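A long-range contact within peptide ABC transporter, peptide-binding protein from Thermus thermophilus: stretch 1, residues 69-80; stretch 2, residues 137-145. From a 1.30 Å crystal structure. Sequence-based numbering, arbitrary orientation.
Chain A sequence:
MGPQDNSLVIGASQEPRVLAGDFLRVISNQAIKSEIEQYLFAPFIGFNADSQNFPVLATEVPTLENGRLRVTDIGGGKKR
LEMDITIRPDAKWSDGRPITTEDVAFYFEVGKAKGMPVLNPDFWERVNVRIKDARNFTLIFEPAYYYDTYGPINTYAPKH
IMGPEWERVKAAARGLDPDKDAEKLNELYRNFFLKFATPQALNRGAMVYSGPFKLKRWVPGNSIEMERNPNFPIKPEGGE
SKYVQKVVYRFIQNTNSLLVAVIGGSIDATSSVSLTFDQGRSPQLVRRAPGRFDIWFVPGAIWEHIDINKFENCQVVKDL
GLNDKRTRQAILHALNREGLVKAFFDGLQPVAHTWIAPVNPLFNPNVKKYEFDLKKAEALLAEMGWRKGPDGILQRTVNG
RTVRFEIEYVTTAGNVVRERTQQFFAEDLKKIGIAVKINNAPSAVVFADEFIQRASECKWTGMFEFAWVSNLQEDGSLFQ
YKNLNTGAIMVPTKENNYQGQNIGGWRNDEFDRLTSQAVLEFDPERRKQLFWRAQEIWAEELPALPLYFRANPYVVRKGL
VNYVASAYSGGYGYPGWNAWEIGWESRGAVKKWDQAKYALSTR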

# COMPACT_ATOMS: atom_id res chain seq x y z
N LEU A 69 -27.10 -3.51 -8.58
CA LEU A 69 -26.21 -4.66 -8.62
C LEU A 69 -26.96 -5.83 -9.24
O LEU A 69 -28.12 -6.08 -8.89
CB LEU A 69 -25.74 -5.07 -7.22
CG LEU A 69 -24.78 -4.18 -6.44
CD1 LEU A 69 -24.42 -4.89 -5.14
CD2 LEU A 69 -23.52 -3.90 -7.25
N ARG A 70 -26.31 -6.52 -10.16
CA ARG A 70 -26.91 -7.68 -10.81
C ARG A 70 -25.89 -8.81 -10.87
O ARG A 70 -24.80 -8.65 -11.42
CB ARG A 70 -27.37 -7.34 -12.23
CG ARG A 70 -28.59 -6.44 -12.30
CD ARG A 70 -28.94 -6.13 -13.74
NE ARG A 70 -27.87 -5.40 -14.42
CZ ARG A 70 -27.56 -4.13 -14.18
NH1 ARG A 70 -26.56 -3.56 -14.84
NH2 ARG A 70 -28.26 -3.42 -13.30
N VAL A 71 -26.24 -9.94 -10.27
CA VAL A 71 -25.36 -11.10 -10.26
C VAL A 71 -25.98 -12.20 -11.10
O VAL A 71 -27.12 -12.61 -10.86
CB VAL A 71 -25.15 -11.64 -8.83
CG1 VAL A 71 -24.26 -12.87 -8.86
CG2 VAL A 71 -24.54 -10.56 -7.95
N THR A 72 -25.25 -12.67 -12.10
CA THR A 72 -25.75 -13.73 -12.96
C THR A 72 -24.80 -14.93 -12.92
O THR A 72 -23.58 -14.78 -12.87
CB THR A 72 -25.90 -13.25 -14.41
OG1 THR A 72 -24.64 -12.75 -14.89
CG2 THR A 72 -26.93 -12.14 -14.50
N ASP A 73 -25.38 -16.13 -12.93
CA ASP A 73 -24.59 -17.35 -12.91
C ASP A 73 -24.10 -17.68 -14.31
O ASP A 73 -24.90 -17.79 -15.24
CB ASP A 73 -25.42 -18.51 -12.36
CG ASP A 73 -25.94 -18.24 -10.96
OD1 ASP A 73 -25.11 -17.95 -10.07
OD2 ASP A 73 -27.17 -18.31 -10.76
N ILE A 74 -22.79 -17.83 -14.47
CA ILE A 74 -22.22 -18.14 -15.77
C ILE A 74 -21.75 -19.59 -15.84
O ILE A 74 -21.01 -19.97 -16.74
CB ILE A 74 -21.04 -17.20 -16.11
CG1 ILE A 74 -19.92 -17.35 -15.07
CG2 ILE A 74 -21.53 -15.75 -16.15
CD1 ILE A 74 -18.70 -16.51 -15.37
N GLY A 75 -22.19 -20.39 -14.87
CA GLY A 75 -21.83 -21.80 -14.85
C GLY A 75 -20.61 -22.13 -14.02
O GLY A 75 -19.76 -21.28 -13.76
N GLY A 76 -20.52 -23.39 -13.60
CA GLY A 76 -19.39 -23.85 -12.81
C GLY A 76 -19.22 -23.17 -11.47
O GLY A 76 -18.14 -23.21 -10.88
N GLY A 77 -20.28 -22.54 -10.98
CA GLY A 77 -20.21 -21.85 -9.70
C GLY A 77 -19.59 -20.47 -9.80
O GLY A 77 -19.28 -19.86 -8.78
N LYS A 78 -19.40 -19.98 -11.02
CA LYS A 78 -18.82 -18.65 -11.23
C LYS A 78 -19.93 -17.66 -11.55
O LYS A 78 -21.02 -18.05 -11.97
CB LYS A 78 -17.76 -18.70 -12.33
CG LYS A 78 -16.52 -19.50 -11.93
CD LYS A 78 -15.45 -19.47 -13.00
CE LYS A 78 -14.21 -20.23 -12.55
NZ LYS A 78 -13.14 -20.22 -13.58
N LYS A 79 -19.64 -16.38 -11.35
CA LYS A 79 -20.63 -15.34 -11.56
C LYS A 79 -20.14 -14.14 -12.34
O LYS A 79 -18.93 -13.91 -12.50
CB LYS A 79 -21.13 -14.83 -10.21
CG LYS A 79 -21.56 -15.90 -9.23
CD LYS A 79 -21.68 -15.31 -7.82
CE LYS A 79 -22.21 -16.33 -6.83
NZ LYS A 79 -21.33 -17.53 -6.77
N ARG A 80 -21.10 -13.36 -12.81
CA ARG A 80 -20.86 -12.12 -13.52
C ARG A 80 -21.53 -11.08 -12.64
O ARG A 80 -22.69 -11.25 -12.24
CB ARG A 80 -21.54 -12.13 -14.89
CG ARG A 80 -21.47 -10.81 -15.65
CD ARG A 80 -22.49 -10.81 -16.79
NE ARG A 80 -22.50 -9.58 -17.57
CZ ARG A 80 -21.62 -9.29 -18.53
NH1 ARG A 80 -20.66 -10.16 -18.84
NH2 ARG A 80 -21.71 -8.15 -19.19
N PHE A 137 -22.75 4.69 -15.90
CA PHE A 137 -21.91 3.62 -16.40
C PHE A 137 -22.08 2.37 -15.54
O PHE A 137 -22.61 2.43 -14.43
CB PHE A 137 -20.43 4.03 -16.46
CG PHE A 137 -19.78 4.26 -15.12
CD1 PHE A 137 -19.95 5.47 -14.44
CD2 PHE A 137 -18.95 3.30 -14.56
CE1 PHE A 137 -19.29 5.71 -13.24
CE2 PHE A 137 -18.29 3.52 -13.36
CZ PHE A 137 -18.46 4.73 -12.69
N THR A 138 -21.64 1.25 -16.08
CA THR A 138 -21.75 -0.03 -15.39
C THR A 138 -20.41 -0.74 -15.39
O THR A 138 -19.77 -0.89 -16.43
CB THR A 138 -22.78 -0.94 -16.08
OG1 THR A 138 -24.06 -0.29 -16.09
CG2 THR A 138 -22.90 -2.27 -15.35
N LEU A 139 -19.97 -1.15 -14.21
CA LEU A 139 -18.72 -1.90 -14.09
C LEU A 139 -19.12 -3.37 -14.17
O LEU A 139 -20.08 -3.80 -13.53
CB LEU A 139 -18.04 -1.60 -12.76
CG LEU A 139 -17.54 -0.15 -12.59
CD1 LEU A 139 -16.99 0.04 -11.19
CD2 LEU A 139 -16.47 0.15 -13.64
N ILE A 140 -18.38 -4.13 -14.97
CA ILE A 140 -18.67 -5.54 -15.17
C ILE A 140 -17.49 -6.40 -14.72
O ILE A 140 -16.39 -6.27 -15.25
CB ILE A 140 -18.95 -5.83 -16.66
CG1 ILE A 140 -20.06 -4.91 -17.17
CG2 ILE A 140 -19.35 -7.29 -16.84
CD1 ILE A 140 -20.22 -4.92 -18.68
N PHE A 141 -17.74 -7.27 -13.75
CA PHE A 141 -16.70 -8.16 -13.23
C PHE A 141 -17.06 -9.59 -13.61
O PHE A 141 -18.11 -10.10 -13.21
CB PHE A 141 -16.60 -8.07 -11.71
CG PHE A 141 -16.49 -6.66 -11.17
CD1 PHE A 141 -17.61 -5.83 -11.14
CD2 PHE A 141 -15.28 -6.19 -10.68
CE1 PHE A 141 -17.52 -4.54 -10.62
CE2 PHE A 141 -15.18 -4.89 -10.16
CZ PHE A 141 -16.30 -4.07 -10.13
N GLU A 142 -16.19 -10.25 -14.37
CA GLU A 142 -16.44 -11.63 -14.77
C GLU A 142 -15.14 -12.38 -14.99
O GLU A 142 -14.37 -12.07 -15.90
CB GLU A 142 -17.29 -11.66 -16.05
CG GLU A 142 -17.68 -13.08 -16.46
CD GLU A 142 -18.50 -13.12 -17.73
OE1 GLU A 142 -19.59 -12.52 -17.76
OE2 GLU A 142 -18.04 -13.75 -18.71
N PRO A 143 -14.86 -13.39 -14.14
CA PRO A 143 -15.70 -13.81 -13.02
C PRO A 143 -15.64 -12.81 -11.88
O PRO A 143 -14.64 -12.12 -11.70
CB PRO A 143 -15.10 -15.16 -12.64
CG PRO A 143 -13.65 -14.94 -12.89
CD PRO A 143 -13.64 -14.22 -14.22
N ALA A 144 -16.72 -12.74 -11.10
CA ALA A 144 -16.78 -11.82 -9.97
C ALA A 144 -16.10 -12.42 -8.75
O ALA A 144 -16.16 -13.63 -8.52
CB ALA A 144 -18.24 -11.50 -9.65
N TYR A 145 -15.44 -11.56 -7.98
CA TYR A 145 -14.76 -11.97 -6.75
C TYR A 145 -15.58 -11.45 -5.57
O TYR A 145 -16.33 -10.48 -5.70
CB TYR A 145 -13.34 -11.41 -6.69
CG TYR A 145 -12.35 -12.06 -7.63
CD1 TYR A 145 -11.00 -11.69 -7.62
CD2 TYR A 145 -12.75 -13.05 -8.54
CE1 TYR A 145 -10.08 -12.29 -8.48
CE2 TYR A 145 -11.84 -13.64 -9.40
CZ TYR A 145 -10.51 -13.26 -9.37
OH TYR A 145 -9.62 -13.86 -10.23
O HOH W 1 -17.50 -15.79 -9.70

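Stretch 1 folds into a β-hairpin whose type I' turn runs from Gly 75 to Lys 78, and its returning strand, through Lys 79 and Arg 80, runs nearly antiparallel (165°) to the strand of stretch 2 that includes Thr 138 and Ile 140. Contact begins at Thr 138, whose CG2 lies 3.9 Å from NH1 of Arg 70, a van der Waals approach made by the end of the long arginine side chain. Ile 140 then covers one face of the Arg 80 guanidinium, its CG2 3.4 Å from NH2, so an aliphatic group packs on the flat π surface, where it does not compete with the in-plane N-H groups. Glu 142 meets the guanidinium at its edge: its OE1 accepts a 2.8 Å hydrogen bond from Arg 80 NH1, near the guanidinium plane, and opposite charges make this a salt bridge. The CG of Glu 142 also meets CD1 of Ile 74 at 3.7 Å, adding an apolar contact.

Pro 143, preceded by a cis peptide bond, has no amide hydrogen to donate; instead its CA approaches Lys 79 O at 3.3 Å in a CA-H...O contact. The same carbonyl accepts the one direct backbone hydrogen bond between the stretches, from Ala 144 N to Lys 79 O (2.9 Å). A water completes the link, accepting from Lys 79 N and donating to Ala 144 O, each at 2.8 Å.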